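Local coordinates for protein phosphatidylinositol-specific phospholipase C (Listeria monocytogenes, PDB 2PLC) that is a bacterial phosphatidylinositol-specific phospholipase C, a single-chain protein of the TIM-barrel clan, at residues A[123-137]-A[162-174]. Residues are numbered along the deposited sequence; the frame is centred on the assembly and turned at random.
Sequences INIYKDYFYTTPRTD and KPLVINSRKFGMQ
Phe-171 turns its CG away from its carbonyl carbon (chi1 -72°), which brings the ring against Ile-123, whose CG2, trans to the backbone N, meets Phe-171 CD2 at 3.6 Å. That methyl sits over the centre of the Phe-130 ring, while Phe-130 CG and Lys-127 CB line the Phe-171 ring edge. Thr-132 OG1 lies over one face of Phe-171 and Ile-166 CD1 over the opposite one, each displaced toward the rim. Leu-164 CD2 extends this apolar cluster, packing 3.9 Å from Ile-123 CG2.

Beyond the ring, strands 132-134 and 169-171 pair antiparallel. Thr-133 and Lys-170 form the hydrogen-bonded pair, with Lys-170 N to Thr-133 O short and straight (2.7 Å, 173°) and Thr-133 N returning to Lys-170 O at 3.1 Å. The Lys-170 chain runs alongside Thr-133, bends at chi3 (67°) and hydrogen-bonds through NZ to the backbone Asp-137 O at 2.9 Å. Arg-169 folds back across Thr-132, laying one guanidinium face over Thr-133 C, and its NH1 lies 3.4 Å from Pro-134 CG. Arg-135 N hydrogen-bonds to Ser-168 O, at 3.0 Å.

Ile-166 to Arg-169 make a type II' turn, so 164-166 and 169-171 form a beta hairpin. Strand 132-134 pairs with its second strand along the edge not used by 164-166, and Leu-164, Ile-166 and Phe-171 pack around Ile-123 on the last part of helix 114-125, at the margin of this TIM-barrel-clan protein's mixed sheet.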
loop_
_atom_site.group_PDB
_atom_site.type_symbol
_atom_site.label_atom_id
_atom_site.label_comp_id
_atom_site.label_asym_id
_atom_site.label_seq_id
_atom_site.Cartn_x
_atom_site.Cartn_y
_atom_site.Cartn_z
ATOM N N ILE A 123 -11.649 -3.101 13.853
ATOM C CA ILE A 123 -11.290 -1.755 13.431
ATOM C C ILE A 123 -11.679 -0.754 14.519
ATOM O O ILE A 123 -10.881 0.100 14.899
ATOM C CB ILE A 123 -11.988 -1.379 12.095
ATOM C CG1 ILE A 123 -11.526 -2.310 10.967
ATOM C CG2 ILE A 123 -11.710 0.073 11.739
ATOM C CD1 ILE A 123 -10.020 -2.325 10.737
ATOM N N ASN A 124 -12.887 -0.911 15.053
ATOM C CA ASN A 124 -13.410 -0.034 16.100
ATOM C C ASN A 124 -12.531 0.009 17.351
ATOM O O ASN A 124 -12.518 1.003 18.077
ATOM C CB ASN A 124 -14.831 -0.455 16.471
ATOM C CG ASN A 124 -15.531 0.568 17.331
ATOM O OD1 ASN A 124 -15.525 1.765 17.029
ATOM N ND2 ASN A 124 -16.137 0.106 18.417
ATOM N N ILE A 125 -11.807 -1.075 17.602
ATOM C CA ILE A 125 -10.908 -1.160 18.749
ATOM C C ILE A 125 -9.726 -0.207 18.569
ATOM O O ILE A 125 -9.193 0.336 19.538
ATOM C CB ILE A 125 -10.380 -2.614 18.919
ATOM C CG1 ILE A 125 -11.536 -3.541 19.275
ATOM C CG2 ILE A 125 -9.305 -2.693 19.975
ATOM C CD1 ILE A 125 -12.432 -2.991 20.368
ATOM N N TYR A 126 -9.339 0.003 17.316
ATOM C CA TYR A 126 -8.212 0.866 16.982
ATOM C C TYR A 126 -8.632 2.139 16.258
ATOM O O TYR A 126 -7.822 2.748 15.563
ATOM C CB TYR A 126 -7.222 0.093 16.108
ATOM C CG TYR A 126 -6.604 -1.103 16.792
ATOM C CD1 TYR A 126 -5.561 -0.941 17.703
ATOM C CD2 TYR A 126 -7.049 -2.395 16.520
ATOM C CE1 TYR A 126 -4.972 -2.033 18.323
ATOM C CE2 TYR A 126 -6.465 -3.497 17.138
ATOM C CZ TYR A 126 -5.427 -3.304 18.034
ATOM O OH TYR A 126 -4.818 -4.380 18.630
ATOM N N LYS A 127 -9.876 2.567 16.464
ATOM C CA LYS A 127 -10.402 3.760 15.801
ATOM C C LYS A 127 -9.580 5.044 15.966
ATOM O O LYS A 127 -9.592 5.905 15.084
ATOM C CB LYS A 127 -11.863 3.998 16.190
ATOM C CG LYS A 127 -12.096 4.279 17.656
ATOM C CD LYS A 127 -13.584 4.424 17.931
ATOM C CE LYS A 127 -13.834 4.872 19.358
ATOM N NZ LYS A 127 -13.213 6.201 19.636
ATOM N N ASP A 128 -8.843 5.164 17.067
ATOM C CA ASP A 128 -8.021 6.352 17.288
ATOM C C ASP A 128 -6.825 6.403 16.340
ATOM O O ASP A 128 -6.146 7.428 16.247
ATOM C CB ASP A 128 -7.539 6.425 18.741
ATOM C CG ASP A 128 -8.657 6.762 19.715
ATOM O OD1 ASP A 128 -9.590 7.505 19.335
ATOM O OD2 ASP A 128 -8.598 6.289 20.868
ATOM N N TYR A 129 -6.568 5.295 15.645
ATOM C CA TYR A 129 -5.454 5.213 14.703
ATOM C C TYR A 129 -5.926 5.240 13.254
ATOM O O TYR A 129 -5.134 5.040 12.333
ATOM C CB TYR A 129 -4.616 3.959 14.957
ATOM C CG TYR A 129 -3.850 3.992 16.258
ATOM C CD1 TYR A 129 -2.595 4.594 16.332
ATOM C CD2 TYR A 129 -4.380 3.420 17.417
ATOM C CE1 TYR A 129 -1.882 4.628 17.528
ATOM C CE2 TYR A 129 -3.675 3.449 18.621
ATOM C CZ TYR A 129 -2.425 4.053 18.666
ATOM O OH TYR A 129 -1.710 4.060 19.843
ATOM N N PHE A 130 -7.215 5.495 13.055
ATOM C CA PHE A 130 -7.779 5.556 11.712
ATOM C C PHE A 130 -8.255 6.948 11.316
ATOM O O PHE A 130 -8.909 7.635 12.105
ATOM C CB PHE A 130 -8.942 4.564 11.573
ATOM C CG PHE A 130 -8.503 3.157 11.309
ATOM C CD1 PHE A 130 -8.147 2.317 12.357
ATOM C CD2 PHE A 130 -8.404 2.684 10.005
ATOM C CE1 PHE A 130 -7.692 1.025 12.114
ATOM C CE2 PHE A 130 -7.951 1.396 9.750
ATOM C CZ PHE A 130 -7.593 0.564 10.809
ATOM N N TYR A 131 -7.888 7.379 10.109
ATOM C CA TYR A 131 -8.336 8.668 9.601
ATOM C C TYR A 131 -9.811 8.466 9.306
ATOM O O TYR A 131 -10.184 7.602 8.509
ATOM C CB TYR A 131 -7.612 9.051 8.314
ATOM C CG TYR A 131 -8.265 10.205 7.572
ATOM C CD1 TYR A 131 -8.147 11.515 8.029
ATOM C CD2 TYR A 131 -8.987 9.980 6.401
ATOM C CE1 TYR A 131 -8.734 12.573 7.334
ATOM C CE2 TYR A 131 -9.571 11.021 5.704
ATOM C CZ TYR A 131 -9.441 12.314 6.171
ATOM O OH TYR A 131 -10.009 13.345 5.456
ATOM N N THR A 132 -10.646 9.292 9.916
ATOM C CA THR A 132 -12.071 9.148 9.734
ATOM C C THR A 132 -12.787 10.476 9.508
ATOM O O THR A 132 -12.339 11.522 9.972
ATOM C CB THR A 132 -12.657 8.395 10.942
ATOM O OG1 THR A 132 -13.998 7.999 10.653
ATOM C CG2 THR A 132 -12.618 9.264 12.199
ATOM N N THR A 133 -13.872 10.425 8.739
ATOM C CA THR A 133 -14.686 11.602 8.429
ATOM C C THR A 133 -16.160 11.244 8.639
ATOM O O THR A 133 -16.502 10.067 8.751
ATOM C CB THR A 133 -14.497 12.058 6.958
ATOM O OG1 THR A 133 -14.915 11.012 6.069
ATOM C CG2 THR A 133 -13.045 12.424 6.683
ATOM N N PRO A 134 -17.051 12.254 8.713
ATOM C CA PRO A 134 -18.486 12.013 8.912
ATOM C C PRO A 134 -19.103 11.182 7.789
ATOM O O PRO A 134 -18.672 11.267 6.640
ATOM C CB PRO A 134 -19.068 13.425 8.925
ATOM C CG PRO A 134 -17.949 14.244 9.489
ATOM C CD PRO A 134 -16.760 13.700 8.744
ATOM N N ARG A 135 -20.106 10.378 8.129
ATOM C CA ARG A 135 -20.787 9.537 7.147
ATOM C C ARG A 135 -21.513 10.382 6.101
ATOM O O ARG A 135 -21.616 9.992 4.936
ATOM C CB ARG A 135 -21.761 8.580 7.843
ATOM C CG ARG A 135 -22.777 7.924 6.911
ATOM C CD ARG A 135 -23.393 6.673 7.522
ATOM N NE ARG A 135 -23.823 6.866 8.906
ATOM C CZ ARG A 135 -24.935 7.497 9.272
ATOM N NH1 ARG A 135 -25.750 8.010 8.358
ATOM N NH2 ARG A 135 -25.237 7.607 10.559
ATOM N N THR A 136 -21.997 11.547 6.528
ATOM C CA THR A 136 -22.706 12.478 5.651
ATOM C C THR A 136 -21.711 13.432 4.987
ATOM O O THR A 136 -21.786 14.652 5.163
ATOM C CB THR A 136 -23.755 13.297 6.442
ATOM O OG1 THR A 136 -23.103 14.045 7.477
ATOM C CG2 THR A 136 -24.797 12.374 7.065
ATOM N N ASP A 137 -20.785 12.864 4.218
ATOM C CA ASP A 137 -19.757 13.639 3.528
ATOM C C ASP A 137 -19.204 12.839 2.356
ATOM O O ASP A 137 -18.493 11.856 2.552
ATOM C CB ASP A 137 -18.627 13.983 4.504
ATOM C CG ASP A 137 -17.512 14.773 3.852
ATOM O OD1 ASP A 137 -17.808 15.755 3.137
ATOM O OD2 ASP A 137 -16.336 14.410 4.060
ATOM N N LYS A 162 -18.144 -0.065 -1.205
ATOM C CA LYS A 162 -18.381 1.197 -0.516
ATOM C C LYS A 162 -17.443 1.262 0.695
ATOM O O LYS A 162 -16.967 0.227 1.171
ATOM C CB LYS A 162 -19.866 1.335 -0.115
ATOM C CG LYS A 162 -20.447 0.209 0.739
ATOM C CD LYS A 162 -20.239 0.456 2.232
ATOM C CE LYS A 162 -20.783 -0.689 3.082
ATOM N NZ LYS A 162 -20.506 -0.488 4.535
ATOM N N PRO A 163 -17.121 2.479 1.179
ATOM C CA PRO A 163 -16.228 2.642 2.334
ATOM C C PRO A 163 -16.778 2.096 3.654
ATOM O O PRO A 163 -17.992 2.042 3.866
ATOM C CB PRO A 163 -16.014 4.156 2.389
ATOM C CG PRO A 163 -17.292 4.694 1.838
ATOM C CD PRO A 163 -17.537 3.793 0.657
ATOM N N LEU A 164 -15.869 1.680 4.529
ATOM C CA LEU A 164 -16.239 1.139 5.831
ATOM C C LEU A 164 -16.861 2.211 6.723
ATOM O O LEU A 164 -16.215 3.202 7.073
ATOM C CB LEU A 164 -15.015 0.542 6.532
ATOM C CG LEU A 164 -15.286 -0.119 7.886
ATOM C CD1 LEU A 164 -16.012 -1.443 7.679
ATOM C CD2 LEU A 164 -13.985 -0.344 8.617
ATOM N N VAL A 165 -18.124 2.004 7.077
ATOM C CA VAL A 165 -18.836 2.936 7.938
ATOM C C VAL A 165 -19.159 2.269 9.273
ATOM O O VAL A 165 -19.830 1.237 9.318
ATOM C CB VAL A 165 -20.153 3.428 7.287
ATOM C CG1 VAL A 165 -20.826 4.447 8.183
ATOM C CG2 VAL A 165 -19.882 4.032 5.914
ATOM N N ILE A 166 -18.626 2.834 10.350
ATOM C CA ILE A 166 -18.873 2.320 11.692
ATOM C C ILE A 166 -19.483 3.475 12.476
ATOM O O ILE A 166 -18.809 4.469 12.771
ATOM C CB ILE A 166 -17.571 1.818 12.384
ATOM C CG1 ILE A 166 -16.881 0.761 11.513
ATOM C CG2 ILE A 166 -17.898 1.202 13.745
ATOM C CD1 ILE A 166 -15.577 0.246 12.087
ATOM N N ASN A 167 -20.774 3.335 12.782
ATOM C CA ASN A 167 -21.560 4.342 13.495
ATOM C C ASN A 167 -21.844 5.516 12.570
ATOM O O ASN A 167 -22.513 5.359 11.550
ATOM C CB ASN A 167 -20.856 4.806 14.776
ATOM C CG ASN A 167 -20.972 3.798 15.899
ATOM O OD1 ASN A 167 -21.993 3.735 16.586
ATOM N ND2 ASN A 167 -19.931 2.994 16.086
ATOM N N SER A 168 -21.337 6.690 12.919
ATOM C CA SER A 168 -21.542 7.870 12.092
ATOM C C SER A 168 -20.229 8.305 11.460
ATOM O O SER A 168 -20.123 9.410 10.924
ATOM C CB SER A 168 -22.132 9.008 12.926
ATOM O OG SER A 168 -23.431 8.672 13.384
ATOM N N ARG A 169 -19.235 7.423 11.522
ATOM C CA ARG A 169 -17.919 7.708 10.969
ATOM C C ARG A 169 -17.579 6.816 9.779
ATOM O O ARG A 169 -17.875 5.617 9.777
ATOM C CB ARG A 169 -16.841 7.563 12.051
ATOM C CG ARG A 169 -17.050 8.450 13.267
ATOM C CD ARG A 169 -17.084 9.929 12.896
ATOM N NE ARG A 169 -15.758 10.473 12.602
ATOM C CZ ARG A 169 -15.528 11.732 12.237
ATOM N NH1 ARG A 169 -16.532 12.590 12.113
ATOM N NH2 ARG A 169 -14.287 12.143 12.013
ATOM N N LYS A 170 -16.987 7.432 8.758
ATOM C CA LYS A 170 -16.565 6.741 7.546
ATOM C C LYS A 170 -15.055 6.562 7.656
ATOM O O LYS A 170 -14.302 7.538 7.634
ATOM C CB LYS A 170 -16.914 7.575 6.309
ATOM C CG LYS A 170 -16.646 6.873 4.986
ATOM C CD LYS A 170 -17.096 7.711 3.795
ATOM C CE LYS A 170 -16.267 8.977 3.645
ATOM N NZ LYS A 170 -16.596 9.707 2.386
ATOM N N PHE A 171 -14.630 5.313 7.819
ATOM C CA PHE A 171 -13.218 4.972 7.964
ATOM C C PHE A 171 -12.461 4.932 6.645
ATOM O O PHE A 171 -12.525 3.953 5.902
ATOM C CB PHE A 171 -13.071 3.645 8.714
ATOM C CG PHE A 171 -13.404 3.743 10.176
ATOM C CD1 PHE A 171 -14.691 4.073 10.593
ATOM C CD2 PHE A 171 -12.420 3.542 11.138
ATOM C CE1 PHE A 171 -14.992 4.203 11.946
ATOM C CE2 PHE A 171 -12.708 3.669 12.495
ATOM C CZ PHE A 171 -13.996 4.001 12.900
ATOM N N GLY A 172 -11.724 6.005 6.376
ATOM C CA GLY A 172 -10.969 6.090 5.143
ATOM C C GLY A 172 -11.862 6.216 3.925
ATOM O O GLY A 172 -12.856 6.945 3.942
ATOM N N MET A 173 -11.517 5.478 2.873
ATOM C CA MET A 173 -12.270 5.500 1.624
ATOM C C MET A 173 -12.260 4.154 0.900
ATOM O O MET A 173 -11.610 3.202 1.327
ATOM C CB MET A 173 -11.732 6.611 0.706
ATOM C CG MET A 173 -10.209 6.723 0.690
ATOM S SD MET A 173 -9.552 8.177 -0.162
ATOM C CE MET A 173 -9.857 9.466 1.040
ATOM N N GLN A 174 -12.998 4.095 -0.200
ATOM C CA GLN A 174 -13.111 2.894 -1.011
ATOM C C GLN A 174 -11.946 2.744 -1.991
ATOM O O GLN A 174 -11.526 3.711 -2.630
ATOM C CB GLN A 174 -14.424 2.941 -1.791
ATOM C CG GLN A 174 -14.670 1.739 -2.673
ATOM C CD GLN A 174 -15.448 2.093 -3.923
ATOM O OE1 GLN A 174 -16.099 3.143 -3.995
ATOM N NE2 GLN A 174 -15.371 1.226 -4.928
#